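Local atomic coordinates of putative uncharacterized protein (Cricetid herpesvirus 2, PDB entry 4ZKQ), a protein that probably binds chemokines as a virus-encoded decoy receptor of a rodent gammaherpesvirus. Residues L22-L27 with K215-R220; E306-S311 with F328-K333. One frame throughout, in Å; residues are numbered along the deposited sequence.

Interaction 1: L22-L27 with K215-R220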
loop_
_atom_site.group_PDB
_atom_site.type_symbol
_atom_site.label_atom_id
_atom_site.label_comp_id
_atom_site.label_asym_id
_atom_site.label_seq_id
_atom_site.Cartn_x
_atom_site.Cartn_y
_atom_site.Cartn_z
ATOM N N LEU A 22 9.709 4.665 9.074
ATOM C CA LEU A 22 8.525 5.158 8.380
ATOM C C LEU A 22 7.441 5.476 9.388
ATOM O O LEU A 22 7.350 4.824 10.426
ATOM C CB LEU A 22 7.987 4.129 7.377
ATOM C CG LEU A 22 8.953 3.563 6.337
ATOM C CD1 LEU A 22 8.258 2.482 5.540
ATOM C CD2 LEU A 22 9.477 4.645 5.412
ATOM N N THR A 23 6.615 6.470 9.078
ATOM C CA THR A 23 5.451 6.777 9.902
ATOM C C THR A 23 4.273 7.064 8.991
ATOM O O THR A 23 4.444 7.286 7.788
ATOM C CB THR A 23 5.693 7.988 10.837
ATOM O OG1 THR A 23 5.966 9.155 10.057
ATOM C CG2 THR A 23 6.866 7.731 11.783
ATOM N N GLN A 24 3.075 7.070 9.559
ATOM C CA GLN A 24 1.892 7.352 8.762
ATOM C C GLN A 24 0.922 8.283 9.471
ATOM O O GLN A 24 0.844 8.296 10.703
ATOM C CB GLN A 24 1.188 6.048 8.384
ATOM C CG GLN A 24 0.657 5.238 9.567
ATOM C CD GLN A 24 -0.132 4.025 9.128
ATOM O OE1 GLN A 24 0.278 3.300 8.226
ATOM N NE2 GLN A 24 -1.280 3.802 9.759
ATOM N N ASP A 25 0.228 9.086 8.669
ATOM C CA ASP A 25 -0.934 9.856 9.104
ATOM C C ASP A 25 -2.175 9.284 8.453
ATOM O O ASP A 25 -2.146 8.948 7.265
ATOM C CB ASP A 25 -0.825 11.328 8.704
ATOM C CG ASP A 25 0.284 12.063 9.431
ATOM O OD1 ASP A 25 0.663 11.634 10.539
ATOM O OD2 ASP A 25 0.765 13.078 8.888
ATOM N N ILE A 26 -3.265 9.195 9.209
ATOM C CA ILE A 26 -4.583 9.025 8.604
ATOM C C ILE A 26 -5.124 10.414 8.285
ATOM O O ILE A 26 -5.090 11.308 9.129
ATOM C CB ILE A 26 -5.570 8.285 9.525
ATOM C CG1 ILE A 26 -4.918 7.034 10.109
ATOM C CG2 ILE A 26 -6.862 7.940 8.766
ATOM C CD1 ILE A 26 -4.384 6.073 9.062
ATOM N N LEU A 27 -5.617 10.596 7.070
ATOM C CA LEU A 27 -6.061 11.912 6.633
ATOM C C LEU A 27 -7.581 11.970 6.662
ATOM O O LEU A 27 -8.249 10.947 6.800
ATOM C CB LEU A 27 -5.522 12.218 5.233
ATOM C CG LEU A 27 -3.991 12.160 5.129
ATOM C CD1 LEU A 27 -3.515 12.170 3.674
ATOM C CD2 LEU A 27 -3.328 13.288 5.900
ATOM N N LYS A 215 8.356 0.393 9.688
ATOM C CA LYS A 215 7.455 1.442 10.124
ATOM C C LYS A 215 7.241 1.387 11.627
ATOM O O LYS A 215 6.973 0.322 12.194
ATOM C CB LYS A 215 6.104 1.332 9.413
ATOM C CG LYS A 215 5.027 2.253 10.001
ATOM C CD LYS A 215 3.731 2.201 9.186
ATOM C CE LYS A 215 3.856 2.938 7.851
ATOM N NZ LYS A 215 2.655 2.735 6.975
ATOM N N LYS A 216 7.334 2.542 12.269
ATOM C CA LYS A 216 7.006 2.625 13.684
ATOM C C LYS A 216 5.495 2.734 13.842
ATOM O O LYS A 216 4.892 3.784 13.614
ATOM C CB LYS A 216 7.699 3.804 14.363
ATOM C CG LYS A 216 7.365 3.894 15.858
ATOM C CD LYS A 216 8.155 4.977 16.572
ATOM C CE LYS A 216 7.795 5.049 18.051
ATOM N NZ LYS A 216 8.380 6.257 18.701
ATOM N N ILE A 217 4.893 1.623 14.229
ATOM C CA ILE A 217 3.456 1.552 14.439
ATOM C C ILE A 217 3.215 0.333 15.311
ATOM O O ILE A 217 3.828 -0.716 15.104
ATOM C CB ILE A 217 2.683 1.460 13.099
ATOM C CG1 ILE A 217 1.167 1.543 13.323
ATOM C CG2 ILE A 217 3.050 0.188 12.353
ATOM C CD1 ILE A 217 0.392 1.897 12.065
ATOM N N TYR A 218 2.363 0.472 16.315
ATOM C CA TYR A 218 2.075 -0.660 17.181
ATOM C C TYR A 218 0.988 -1.493 16.521
ATOM O O TYR A 218 -0.172 -1.078 16.455
ATOM C CB TYR A 218 1.652 -0.225 18.586
ATOM C CG TYR A 218 1.792 -1.364 19.573
ATOM C CD1 TYR A 218 0.828 -2.363 19.651
ATOM C CD2 TYR A 218 2.910 -1.467 20.394
ATOM C CE1 TYR A 218 0.959 -3.422 20.536
ATOM C CE2 TYR A 218 3.049 -2.522 21.283
ATOM C CZ TYR A 218 2.070 -3.496 21.348
ATOM O OH TYR A 218 2.198 -4.547 22.227
ATOM N N HIS A 219 1.376 -2.663 16.023
ATOM C CA HIS A 219 0.475 -3.517 15.263
ATOM C C HIS A 219 0.121 -4.755 16.062
ATOM O O HIS A 219 0.942 -5.281 16.814
ATOM C CB HIS A 219 1.105 -3.909 13.925
ATOM C CG HIS A 219 2.426 -4.597 14.061
ATOM N ND1 HIS A 219 2.552 -5.970 14.094
ATOM C CD2 HIS A 219 3.680 -4.102 14.190
ATOM C CE1 HIS A 219 3.823 -6.291 14.228
ATOM N NE2 HIS A 219 4.532 -5.176 14.288
ATOM N N ARG A 220 -1.122 -5.187 15.910
ATOM C CA ARG A 220 -1.603 -6.435 16.485
ATOM C C ARG A 220 -2.457 -7.142 15.452
ATOM O O ARG A 220 -3.179 -6.500 14.681
ATOM C CB ARG A 220 -2.394 -6.178 17.768
ATOM C CG ARG A 220 -1.503 -5.881 18.951
ATOM C CD ARG A 220 -2.285 -5.526 20.192
ATOM N NE ARG A 220 -2.870 -4.193 20.112
ATOM C CZ ARG A 220 -3.408 -3.549 21.144
ATOM N NH1 ARG A 220 -3.429 -4.112 22.345
ATOM N NH2 ARG A 220 -3.919 -2.337 20.976
HETATM O O HOH W 1 3.119 5.446 12.023
#

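Interaction 2: E306-S311 with F328-K333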
loop_
_atom_site.group_PDB
_atom_site.type_symbol
_atom_site.label_atom_id
_atom_site.label_comp_id
_atom_site.label_asym_id
_atom_site.label_seq_id
_atom_site.Cartn_x
_atom_site.Cartn_y
_atom_site.Cartn_z
ATOM N N GLU A 306 -7.140 12.503 15.452
ATOM C CA GLU A 306 -7.114 12.232 14.020
ATOM C C GLU A 306 -8.004 11.042 13.701
ATOM O O GLU A 306 -8.440 10.327 14.604
ATOM C CB GLU A 306 -5.686 11.967 13.547
ATOM C CG GLU A 306 -4.695 13.023 13.977
ATOM C CD GLU A 306 -5.132 14.423 13.590
ATOM O OE1 GLU A 306 -5.631 14.597 12.458
ATOM O OE2 GLU A 306 -4.988 15.348 14.420
ATOM N N PRO A 307 -8.283 10.824 12.413
ATOM C CA PRO A 307 -9.193 9.731 12.081
ATOM C C PRO A 307 -8.584 8.344 12.206
ATOM O O PRO A 307 -7.365 8.162 12.314
ATOM C CB PRO A 307 -9.564 10.011 10.619
ATOM C CG PRO A 307 -9.159 11.412 10.369
ATOM C CD PRO A 307 -7.985 11.652 11.234
ATOM N N VAL A 308 -9.482 7.370 12.185
ATOM C CA VAL A 308 -9.143 5.966 12.047
ATOM C C VAL A 308 -9.606 5.521 10.667
ATOM O O VAL A 308 -10.707 5.880 10.233
ATOM C CB VAL A 308 -9.805 5.113 13.157
ATOM C CG1 VAL A 308 -9.921 3.631 12.753
ATOM C CG2 VAL A 308 -9.039 5.264 14.463
ATOM N N LEU A 309 -8.751 4.777 9.972
ATOM C CA LEU A 309 -9.085 4.212 8.676
ATOM C C LEU A 309 -9.417 2.747 8.867
ATOM O O LEU A 309 -8.655 2.015 9.498
ATOM C CB LEU A 309 -7.934 4.368 7.684
ATOM C CG LEU A 309 -8.180 3.819 6.280
ATOM C CD1 LEU A 309 -9.224 4.643 5.537
ATOM C CD2 LEU A 309 -6.886 3.773 5.488
ATOM N N ALA A 310 -10.564 2.330 8.344
ATOM C CA ALA A 310 -10.970 0.935 8.415
ATOM C C ALA A 310 -11.016 0.360 7.009
ATOM O O ALA A 310 -11.683 0.910 6.134
ATOM C CB ALA A 310 -12.329 0.798 9.111
ATOM N N SER A 311 -10.272 -0.723 6.788
ATOM C CA SER A 311 -10.274 -1.423 5.511
ATOM C C SER A 311 -10.784 -2.828 5.751
ATOM O O SER A 311 -10.323 -3.496 6.669
ATOM C CB SER A 311 -8.872 -1.479 4.897
ATOM O OG SER A 311 -8.247 -0.212 4.887
ATOM N N PHE A 328 -13.598 2.660 5.195
ATOM C CA PHE A 328 -14.326 3.674 5.944
ATOM C C PHE A 328 -13.360 4.600 6.645
ATOM O O PHE A 328 -12.379 4.139 7.225
ATOM C CB PHE A 328 -15.248 3.035 6.983
ATOM C CG PHE A 328 -16.143 1.992 6.424
ATOM C CD1 PHE A 328 -15.703 0.685 6.302
ATOM C CD2 PHE A 328 -17.425 2.311 6.013
ATOM C CE1 PHE A 328 -16.525 -0.285 5.781
ATOM C CE2 PHE A 328 -18.252 1.344 5.496
ATOM C CZ PHE A 328 -17.801 0.042 5.379
ATOM N N VAL A 329 -13.636 5.899 6.586
ATOM C CA VAL A 329 -12.908 6.874 7.388
ATOM C C VAL A 329 -13.732 7.203 8.623
ATOM O O VAL A 329 -14.916 7.515 8.516
ATOM C CB VAL A 329 -12.616 8.178 6.618
ATOM C CG1 VAL A 329 -11.585 9.011 7.373
ATOM C CG2 VAL A 329 -12.129 7.881 5.221
ATOM N N ILE A 330 -13.101 7.135 9.789
ATOM C CA ILE A 330 -13.795 7.347 11.049
ATOM C C ILE A 330 -13.117 8.470 11.815
ATOM O O ILE A 330 -12.131 8.240 12.516
ATOM C CB ILE A 330 -13.819 6.077 11.923
ATOM C CG1 ILE A 330 -14.211 4.852 11.091
ATOM C CG2 ILE A 330 -14.774 6.276 13.094
ATOM C CD1 ILE A 330 -14.159 3.547 11.851
ATOM N N PRO A 331 -13.629 9.699 11.670
ATOM C CA PRO A 331 -13.029 10.796 12.432
ATOM C C PRO A 331 -13.270 10.613 13.924
ATOM O O PRO A 331 -14.238 9.944 14.298
ATOM C CB PRO A 331 -13.749 12.035 11.896
ATOM C CG PRO A 331 -15.068 11.529 11.450
ATOM C CD PRO A 331 -14.827 10.136 10.932
ATOM N N THR A 332 -12.397 11.176 14.755
ATOM C CA THR A 332 -12.523 11.057 16.205
ATOM C C THR A 332 -12.783 12.426 16.849
ATOM O O THR A 332 -12.784 12.557 18.070
ATOM C CB THR A 332 -11.261 10.418 16.835
ATOM O OG1 THR A 332 -10.117 11.242 16.574
ATOM C CG2 THR A 332 -11.027 9.009 16.271
ATOM N N LYS A 333 -13.003 13.438 16.018
ATOM C CA LYS A 333 -13.454 14.744 16.496
ATOM C C LYS A 333 -14.277 15.397 15.393
ATOM O O LYS A 333 -14.258 14.939 14.251
ATOM C CB LYS A 333 -12.270 15.629 16.898
ATOM C CG LYS A 333 -11.446 16.175 15.734
ATOM C CD LYS A 333 -10.328 17.082 16.232
ATOM C CE LYS A 333 -9.633 17.822 15.091
ATOM N NZ LYS A 333 -8.541 17.034 14.453
#

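Interaction 1: L22-L27 with K215-R220
K215 and Q24 meet through their side chains, and the long side chain of K215 is the main bridge between the two strands. Its CB lies 3.9 Å from CB of L22. CG is anti to the backbone N (chi1 170°) and passes over the carbonyl of L22, with CG 3.5 Å from L22 O. CD approaches Q24 OE1. The chain then bends at chi3 (-74°), and CE lies near OE1 and CB of Q24, whose side chain the lysine crosses at about a right angle. At the tip, K215 NZ gives a hydrogen bond of 2.7 Å to Q24 OE1. The ammonium sits in the plane of the amide, on a lone pair of the oxygen. The same NZ forms a salt bridge with D78 and a hydrogen bond with T56, which probably offsets the charge of the buried lysine.

The amide of Q24 is held at its other end too. Q24 NE2 is hydrogen-bonded to S385 O and to E384 OE1. These partners fix which way round the amide lies. I217 lies over the face of this amide, with CD1 3.4 Å from Q24 NE2.

The backbones touch at one place. K216 N binds L22 O at 2.9 Å. K215 CA adds a weaker CA-H...O contact to the same oxygen. Beyond this point the strands diverge, at 58° between their directions. Water 1 links the two backbones where they part: it accepts from Q24 N at 3.0 Å and lies 2.9 Å from K216 O.

This is a single beta bridge at the splayed junction of two sheets. It brings strand 23-26, at the edge of one sheet, against the long strand 206-223 of another.

Interaction 2: E306-S311 with F328-K333
T332 OG1 donates a hydrogen bond of 2.7 Å to E306 O, just beyond the paired strands. The hydroxyl stands above the carbonyl plane rather than in it. OG1 lies between the backbone N and the carbonyl carbon of T332 (chi1 61°), and CG2 also lies close to this backbone oxygen, 3.3 Å from E306 O. Further out, the side chains of E306 and K333 lie side by side and point the same way. Their salt bridge is long, with OE2 of E306 3.9 Å from NZ of K333. The lysine has a firmer partner in G305 O, to which NZ is hydrogen-bonded.

From here the segments run antiparallel. V308 and I330 form one hydrogen-bonded pair, A310 and F328 the next. In each pair both N-H groups bond to the partner's carbonyl. L309 and V329 form the non-hydrogen-bonded pair between them, where L309 CA makes a weak contact with F328 O.

The side chains alternate between two faces. V308, A310, F328 and I330 share one face. There A310 CB lies 4.2 Å from F328 CB and 4.3 Å from I330 CD1. M383 covers V308, A310 and I330 on this side, and L352 packs on A310 and F328. L309 and V329 point to the other face and touch lightly through CD1 and CG2. P307 CB reaches V329 CG1 at 4.0 Å.

The arrangement is that of a regular antiparallel beta hairpin, made by strands 308-315 and 324-330. Strands 378-384 and 341-342 flank it on either side in the same sheet.

How the interactions relate
Both contacts are largely buried and reach the same branched sheet, but they do different work in it. Interaction 2 joins neighbours in sequence, and regular backbone pairing with apolar side chains on both faces carries it. Its polar and charged groups lie at the more exposed end. Interaction 1 joins segments 188 residues apart and has little backbone pairing. There buried polar side chains and a water do most of the joining. The two meet directly, their centres about 14 Å apart. I26 CB packs 3.3 Å from P307 O, and L27 O lies 3.9 Å from V329 CG1. Segment 22-27 thus touches strand 206-223 and the hairpin.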